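Local coordinates for type-iv like pilin ttha1222 (Thermus thermophilus, PDB 5G2F), which is a type IV-like competence pilin, related in structure to type II secretion pseudopilins, that probably takes part in DNA uptake during natural competence, at the interface of chains A and B. Residues are numbered along the deposited sequence; one frame, centred on the assembly and turned at random. Chains: chain A/B, Type-iv like pilin ttha1222.

Contact 1: the interface of chains A and B. Residues chain A 20-24; chain B 6, 42, 44.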
ATOM      1  N   ALA A  20      -3.329  -5.643  14.149  1.00 27.20           N
ATOM      2  CA  ALA A  20      -4.767  -5.327  14.237  1.00 28.82           C
ATOM      3  C   ALA A  20      -5.575  -5.827  13.064  1.00 28.17           C
ATOM      4  O   ALA A  20      -6.793  -5.817  13.118  1.00 29.74           O
ATOM      5  CB  ALA A  20      -4.947  -3.832  14.389  1.00 29.36           C
ATOM      6  N   GLN A  21      -4.915  -6.202  11.976  1.00 27.63           N
ATOM      7  CA  GLN A  21      -5.626  -6.694  10.809  1.00 28.54           C
ATOM      8  C   GLN A  21      -5.681  -8.205  10.750  1.00 26.96           C
ATOM      9  O   GLN A  21      -6.228  -8.738   9.808  1.00 24.68           O
ATOM     10  CB  GLN A  21      -4.895  -6.316   9.532  1.00 32.04           C
ATOM     11  CG  GLN A  21      -4.259  -4.944   9.486  1.00 38.47           C
ATOM     12  CD  GLN A  21      -5.259  -3.838   9.399  1.00 40.64           C
ATOM     13  OE1 GLN A  21      -6.118  -3.873   8.533  1.00 44.90           O
ATOM     14  NE2 GLN A  21      -5.101  -2.797  10.240  1.00 40.92           N
ATOM     15  N   ARG A  22      -5.085  -8.923  11.703  1.00 25.57           N
ATOM     16  CA  ARG A  22      -5.155 -10.401  11.706  1.00 25.27           C
ATOM     17  C   ARG A  22      -6.558 -10.943  11.898  1.00 26.61           C
ATOM     18  O   ARG A  22      -7.321 -10.469  12.716  1.00 27.37           O
ATOM     19  CB  ARG A  22      -4.308 -11.015  12.803  1.00 25.79           C
ATOM     20  CG  ARG A  22      -2.820 -10.814  12.623  1.00 25.05           C
ATOM     21  CD  ARG A  22      -2.102 -11.518  13.762  1.00 25.10           C
ATOM     22  NE  ARG A  22      -0.665 -11.267  13.713  1.00 25.33           N
ATOM     23  CZ  ARG A  22       0.179 -11.823  12.855  1.00 27.15           C
ATOM     24  NH1 ARG A  22      -0.226 -12.771  12.003  1.00 25.22           N
ATOM     25  NH2 ARG A  22       1.459 -11.510  12.887  1.00 29.11           N
ATOM     26  N   ASP A  23      -6.891 -11.983  11.140  1.00 26.82           N
ATOM     27  CA  ASP A  23      -8.101 -12.712  11.416  1.00 28.66           C
ATOM     28  C   ASP A  23      -7.993 -13.281  12.828  1.00 28.20           C
ATOM     29  O   ASP A  23      -6.956 -13.840  13.186  1.00 27.28           O
ATOM     30  CB  ASP A  23      -8.257 -13.810  10.407  1.00 29.38           C
ATOM     31  CG  ASP A  23      -9.509 -14.590  10.623  1.00 33.64           C
ATOM     32  OD1 ASP A  23      -9.567 -15.475  11.523  1.00 29.88           O
ATOM     33  OD2 ASP A  23     -10.480 -14.314   9.909  1.00 32.62           O
ATOM     34  N   PRO A  24      -8.995 -13.074  13.657  1.00 30.65           N
ATOM     35  CA  PRO A  24      -8.838 -13.493  15.063  1.00 32.02           C
ATOM     36  C   PRO A  24      -8.955 -15.026  15.339  1.00 31.86           C
ATOM     37  O   PRO A  24      -8.601 -15.489  16.432  1.00 31.22           O
ATOM     38  CB  PRO A  24      -9.991 -12.758  15.767  1.00 35.58           C
ATOM     39  CG  PRO A  24     -10.967 -12.456  14.721  1.00 36.39           C
ATOM     40  CD  PRO A  24     -10.190 -12.256  13.447  1.00 34.79           C
TER
ATOM     41  N   ALA B   6      -3.871   1.816  12.460  1.00 32.72           N
ATOM     42  CA  ALA B   6      -4.668   0.606  12.233  1.00 32.67           C
ATOM     43  C   ALA B   6      -5.833   0.944  11.299  1.00 33.60           C
ATOM     44  O   ALA B   6      -6.123   0.204  10.362  1.00 30.79           O
ATOM     45  CB  ALA B   6      -5.171   0.046  13.548  1.00 32.92           C
ATOM     46  N   GLN B  42     -10.681  -8.742   8.851  1.00 36.78           N
ATOM     47  CA  GLN B  42     -10.726  -8.178  10.160  1.00 35.54           C
ATOM     48  C   GLN B  42     -10.652  -6.664  10.144  1.00 33.31           C
ATOM     49  O   GLN B  42      -9.709  -6.071   9.625  1.00 32.98           O
ATOM     50  CB  GLN B  42      -9.583  -8.753  10.992  1.00 34.13           C
ATOM     51  CG  GLN B  42      -9.506  -8.190  12.389  1.00 35.24           C
ATOM     52  CD  GLN B  42     -10.708  -8.490  13.259  1.00 37.64           C
ATOM     53  OE1 GLN B  42     -11.454  -9.434  13.032  1.00 41.13           O
ATOM     54  NE2 GLN B  42     -10.868  -7.701  14.309  1.00 41.18           N
ATOM     55  N   PRO B  44     -10.217  -3.315  12.371  1.00 30.29           N
ATOM     56  CA  PRO B  44      -9.862  -2.828  13.708  1.00 31.94           C
ATOM     57  C   PRO B  44     -10.991  -2.047  14.360  1.00 34.39           C
ATOM     58  O   PRO B  44     -11.756  -1.352  13.647  1.00 33.05           O
ATOM     59  CB  PRO B  44      -8.667  -1.922  13.452  1.00 32.52           C
ATOM     60  CG  PRO B  44      -8.142  -2.301  12.128  1.00 31.60           C
ATOM     61  CD  PRO B  44      -9.310  -2.820  11.324  1.00 31.43           C
TER
HETATM   62  O   HOH W   1      -8.419  -5.736  15.242  1.00 41.69           O
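The main-chain oxygen of B:Ala6 is gripped by two donors: the side-chain amide nitrogen NE2 of A:Gln21 from across the interface, 3.2 Å from B:Ala6 O with 152° at the hydrogen, and, within its own helix, the hydroxyl OG of B:Ser9, which comes from above the carbonyl plane. Both chains are copies of the soluble, periplasmic part of a type IV-like pilin, and B:Ala6 lies in helix 3-20 of its chain. The amide donor sits in the plane of the B:Ala6 carbonyl and on a lone pair, the C=O...N angle being 122°, and the oxygen lies close to the amide plane of A:Gln21, so direction is good at both ends although the bond is long. A:Gln21 presents the amide by a bend: CG is anti to its own carbonyl carbon and the chain folds at chi2. The ring of B:Pro44 crosses the glutamine obliquely, its CG touching NE2 of A:Gln21 at 3.6 Å. Nearby, the methyls of A:Ala20 and B:Ala6 meet tip to tip at 4.0 Å between their CB atoms.

B:Gln42 has much the greatest buried surface in this patch, 94 Å². Its CG is anti to the backbone N (chi1 178°) and the chain bends at chi2, so the methylene groups lie against the loop of chain A that follows helix 3-19. CB rests near A:Arg22 O at 3.3 Å, while the amide carbon CD packs against CD of the A:Pro24 ring at 3.8 Å, the two side chains crossing obliquely. The other amide branch turns towards water: NE2 of B:Gln42 is 3.3 Å from water 1, which lies 2.7 Å from the main-chain A:Ala20 O. An alanine here removes the amide and CG, and with them the contacts to water 1 and A:Pro24, which would probably leave the chain A loop less well held. The two copies are not related by an exact two-fold, and this packing may belong to the crystal rather than to a pilus.

Contact 2: the interface of chains A and B. Residues chain A 13, 17, 21, 33, 38-41; chain B 5-6, 8-10, 12-13.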
ATOM      1  N   ASN A  13       5.040   0.979  15.315  1.00 33.27           N
ATOM      2  CA  ASN A  13       3.642   1.359  15.012  1.00 33.89           C
ATOM      3  C   ASN A  13       3.075   0.693  13.755  1.00 32.04           C
ATOM      4  O   ASN A  13       1.892   0.306  13.756  1.00 29.73           O
ATOM      5  CB  ASN A  13       3.482   2.895  14.984  1.00 38.18           C
ATOM      6  CG  ASN A  13       3.362   3.479  16.376  1.00 44.07           C
ATOM      7  OD1 ASN A  13       2.791   2.858  17.273  1.00 55.74           O
ATOM      8  ND2 ASN A  13       3.871   4.697  16.562  1.00 53.74           N
ATOM      9  N   ALA A  17      -0.104  -1.877  13.871  1.00 31.77           N
ATOM     10  CA  ALA A  17      -1.194  -1.745  12.904  1.00 31.98           C
ATOM     11  C   ALA A  17      -1.473  -3.038  12.123  1.00 31.36           C
ATOM     12  O   ALA A  17      -2.639  -3.421  11.898  1.00 27.62           O
ATOM     13  CB  ALA A  17      -0.900  -0.595  11.944  1.00 34.99           C
ATOM     14  N   GLN A  21      -4.915  -6.202  11.976  1.00 27.63           N
ATOM     15  CA  GLN A  21      -5.626  -6.694  10.809  1.00 28.54           C
ATOM     16  C   GLN A  21      -5.681  -8.205  10.750  1.00 26.96           C
ATOM     17  O   GLN A  21      -6.228  -8.738   9.808  1.00 24.68           O
ATOM     18  CB  GLN A  21      -4.895  -6.316   9.532  1.00 32.04           C
ATOM     19  CG  GLN A  21      -4.259  -4.944   9.486  1.00 38.47           C
ATOM     20  CD  GLN A  21      -5.259  -3.838   9.399  1.00 40.64           C
ATOM     21  OE1 GLN A  21      -6.118  -3.873   8.533  1.00 44.90           O
ATOM     22  NE2 GLN A  21      -5.101  -2.797  10.240  1.00 40.92           N
ATOM     23  N   LEU A  33      -0.419  -5.666   1.302  1.00 35.85           N
ATOM     24  CA  LEU A  33      -0.011  -4.319   1.757  1.00 36.24           C
ATOM     25  C   LEU A  33       1.513  -4.355   1.991  1.00 37.32           C
ATOM     26  O   LEU A  33       1.979  -4.733   3.085  1.00 36.36           O
ATOM     27  CB  LEU A  33      -0.780  -3.978   3.019  1.00 34.23           C
ATOM     28  CG  LEU A  33      -0.587  -2.581   3.622  1.00 37.57           C
ATOM     29  CD1 LEU A  33      -0.835  -1.449   2.634  1.00 41.85           C
ATOM     30  CD2 LEU A  33      -1.480  -2.398   4.834  1.00 36.61           C
ATOM     31  N   SER A  38       3.136   4.975   3.494  1.00 42.48           N
ATOM     32  CA  SER A  38       1.891   5.633   3.855  1.00 42.61           C
ATOM     33  C   SER A  38       0.916   4.697   4.490  1.00 42.08           C
ATOM     34  O   SER A  38       1.095   3.490   4.423  1.00 41.57           O
ATOM     35  CB  SER A  38       1.258   6.300   2.607  1.00 44.60           C
ATOM     36  OG  SER A  38       0.448   5.330   1.950  1.00 43.07           O
ATOM     37  N   GLY A  39      -0.130   5.268   5.105  1.00 42.42           N
ATOM     38  CA  GLY A  39      -1.198   4.473   5.688  1.00 41.82           C
ATOM     39  C   GLY A  39      -0.900   3.923   7.066  1.00 39.57           C
ATOM     40  O   GLY A  39      -1.640   3.060   7.548  1.00 39.32           O
ATOM     41  N   PHE A  40       0.168   4.424   7.695  1.00 37.54           N
ATOM     42  CA  PHE A  40       0.510   4.017   9.039  1.00 37.00           C
ATOM     43  C   PHE A  40       0.781   5.159   9.986  1.00 39.76           C
ATOM     44  O   PHE A  40       1.712   5.121  10.817  1.00 37.80           O
ATOM     45  CB  PHE A  40       1.715   3.058   9.018  1.00 35.15           C
ATOM     46  CG  PHE A  40       1.452   1.762   8.324  1.00 33.30           C
ATOM     47  CD1 PHE A  40       0.866   0.693   9.008  1.00 32.33           C
ATOM     48  CD2 PHE A  40       1.732   1.602   6.992  1.00 34.21           C
ATOM     49  CE1 PHE A  40       0.611  -0.496   8.381  1.00 29.81           C
ATOM     50  CE2 PHE A  40       1.488   0.405   6.363  1.00 33.62           C
ATOM     51  CZ  PHE A  40       0.931  -0.660   7.066  1.00 31.70           C
ATOM     52  N   GLY A  41      -0.047   6.196   9.888  1.00 39.06           N
ATOM     53  CA  GLY A  41       0.065   7.315  10.788  1.00 40.88           C
ATOM     54  C   GLY A  41       1.157   8.219  10.286  1.00 42.65           C
ATOM     55  O   GLY A  41       1.605   8.109   9.145  1.00 43.92           O
TER
ATOM     56  N   ALA B   5      -3.024   4.515  12.667  1.00 34.24           N
ATOM     57  CA  ALA B   5      -2.334   3.600  11.753  1.00 34.61           C
ATOM     58  C   ALA B   5      -3.171   2.341  11.465  1.00 31.00           C
ATOM     59  O   ALA B   5      -3.226   1.880  10.345  1.00 30.08           O
ATOM     60  CB  ALA B   5      -0.972   3.228  12.312  1.00 35.57           C
ATOM     61  N   ALA B   6      -3.871   1.816  12.460  1.00 32.72           N
ATOM     62  CA  ALA B   6      -4.668   0.606  12.233  1.00 32.67           C
ATOM     63  C   ALA B   6      -5.833   0.944  11.299  1.00 33.60           C
ATOM     64  O   ALA B   6      -6.123   0.204  10.362  1.00 30.79           O
ATOM     65  CB  ALA B   6      -5.171   0.046  13.548  1.00 32.92           C
ATOM     66  N   GLN B   8      -5.992   3.589   8.944  1.00 30.75           N
ATOM     67  CA  GLN B   8      -5.481   3.878   7.648  1.00 29.75           C
ATOM     68  C   GLN B   8      -5.113   2.604   6.903  1.00 30.84           C
ATOM     69  O   GLN B   8      -5.404   2.478   5.702  1.00 27.49           O
ATOM     70  CB  GLN B   8      -4.252   4.767   7.750  1.00 33.48           C
ATOM     71  CG  GLN B   8      -4.557   6.195   8.117  1.00 35.87           C
ATOM     72  CD  GLN B   8      -3.298   7.025   8.331  1.00 41.88           C
ATOM     73  OE1 GLN B   8      -2.256   6.502   8.672  1.00 43.93           O
ATOM     74  NE2 GLN B   8      -3.410   8.341   8.161  1.00 40.99           N
ATOM     75  N   SER B   9      -4.424   1.703   7.611  1.00 29.36           N
ATOM     76  CA  SER B   9      -3.977   0.475   6.996  1.00 30.77           C
ATOM     77  C   SER B   9      -5.189  -0.394   6.584  1.00 30.78           C
ATOM     78  O   SER B   9      -5.162  -1.009   5.540  1.00 29.71           O
ATOM     79  CB  SER B   9      -2.938  -0.238   7.894  1.00 31.03           C
ATOM     80  OG  SER B   9      -3.408  -0.538   9.186  1.00 36.02           O
ATOM     81  N   TYR B  10      -6.255  -0.402   7.382  1.00 30.57           N
ATOM     82  CA  TYR B  10      -7.450  -1.104   7.004  1.00 30.95           C
ATOM     83  C   TYR B  10      -8.014  -0.531   5.704  1.00 28.52           C
ATOM     84  O   TYR B  10      -8.371  -1.279   4.770  1.00 28.21           O
ATOM     85  CB  TYR B  10      -8.531  -1.018   8.091  1.00 29.44           C
ATOM     86  CG  TYR B  10      -9.832  -1.733   7.725  1.00 29.96           C
ATOM     87  CD1 TYR B  10      -9.917  -3.109   7.699  1.00 30.53           C
ATOM     88  CD2 TYR B  10     -10.984  -1.005   7.430  1.00 27.96           C
ATOM     89  CE1 TYR B  10     -11.125  -3.760   7.388  1.00 29.77           C
ATOM     90  CE2 TYR B  10     -12.169  -1.626   7.121  1.00 29.62           C
ATOM     91  CZ  TYR B  10     -12.242  -3.003   7.093  1.00 31.02           C
ATOM     92  OH  TYR B  10     -13.428  -3.629   6.810  1.00 31.39           O
ATOM     93  N   ARG B  12      -6.387   1.037   3.320  1.00 30.98           N
ATOM     94  CA  ARG B  12      -5.506   0.615   2.213  1.00 30.19           C
ATOM     95  C   ARG B  12      -5.820  -0.828   1.815  1.00 30.65           C
ATOM     96  O   ARG B  12      -5.820  -1.181   0.626  1.00 29.24           O
ATOM     97  CB  ARG B  12      -4.051   0.808   2.572  1.00 29.94           C
ATOM     98  CG  ARG B  12      -3.600   2.281   2.652  1.00 32.15           C
ATOM     99  CD  ARG B  12      -2.091   2.493   2.754  1.00 32.65           C
ATOM    100  NE  ARG B  12      -1.388   1.951   1.594  1.00 33.70           N
ATOM    101  CZ  ARG B  12      -0.097   1.662   1.537  1.00 37.29           C
ATOM    102  NH1 ARG B  12       0.696   1.848   2.585  1.00 37.27           N
ATOM    103  NH2 ARG B  12       0.418   1.192   0.406  1.00 37.88           N
ATOM    104  N   ASN B  13      -6.071  -1.684   2.806  1.00 30.21           N
ATOM    105  CA  ASN B  13      -6.439  -3.086   2.523  1.00 30.65           C
ATOM    106  C   ASN B  13      -7.807  -3.234   1.824  1.00 28.61           C
ATOM    107  O   ASN B  13      -7.972  -4.089   0.929  1.00 28.04           O
ATOM    108  CB  ASN B  13      -6.295  -3.962   3.812  1.00 31.21           C
ATOM    109  CG  ASN B  13      -4.828  -4.401   4.060  1.00 33.58           C
ATOM    110  OD1 ASN B  13      -4.097  -4.644   3.116  1.00 33.81           O
ATOM    111  ND2 ASN B  13      -4.430  -4.595   5.324  1.00 32.72           N
TER
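Helix 3-20 of chain B packs against the end of helix 3-19 of chain A and against the A:Leu33 and A:Ser38 to A:Gly41 loop segments. B:Ser9 occupies the middle. Its OG, between its own backbone N and carbonyl carbon, meets a lone pair of B:Ala5 O at 2.7 Å and lies within bonding distance of B:Ala6 O, above that carbonyl's plane. The two N-H groups of A:Gln21 NE2 go to A:Ala17 O (3.0 Å) and B:Ala6 O; B:Ser9 OG, 3.0 Å from NE2, can at most share one of those hydrogens. CE1 of A:Phe40 meets CB of B:Ser9 at 3.6 Å, while A:Ala17 CB lies at the ring's edge.

The guanidinium of B:Arg12 is sandwiched: CD1 of A:Leu33 stands 3.4 Å above the centre of one face, and OG of A:Ser38 lies over the rim of the other. A:Leu33 reaches there with CG anti to its backbone N (chi1 -176°), crossing the arginine at about a right angle. NH1 of B:Arg12 donates to A:Ser38 O over 2.5 Å, short but poorly directed: it comes from above the carbonyl plane, with 124° at hydrogen. Extended beyond CG, B:Gln8 offers OE1 to the backbone N of A:Gly41, also short at 2.5 Å but straighter (152°). The site joins two pilin copies helix to helix and helix to loop, a pairing that may or may not occur in a pilus.

Contact 1 and contact 2 are neighbouring parts of one A-B interface, the centres of their C-alpha atoms about 11 Å apart. A:Gln21 and B:Ala6 belong to both, so the loop just after helix 3-19 in chain A and the start of helix 3-20 in chain B form the shared point at which the two meet. From there contact 1 runs out to a loop of chain B, whereas contact 2 follows its helix. The hidden surface sums to 227 Å² in contact 1 and 402 Å² in contact 2. Being asymmetric, the pairing uses different surfaces of identical chains; its relevance to pilus assembly remains an inference.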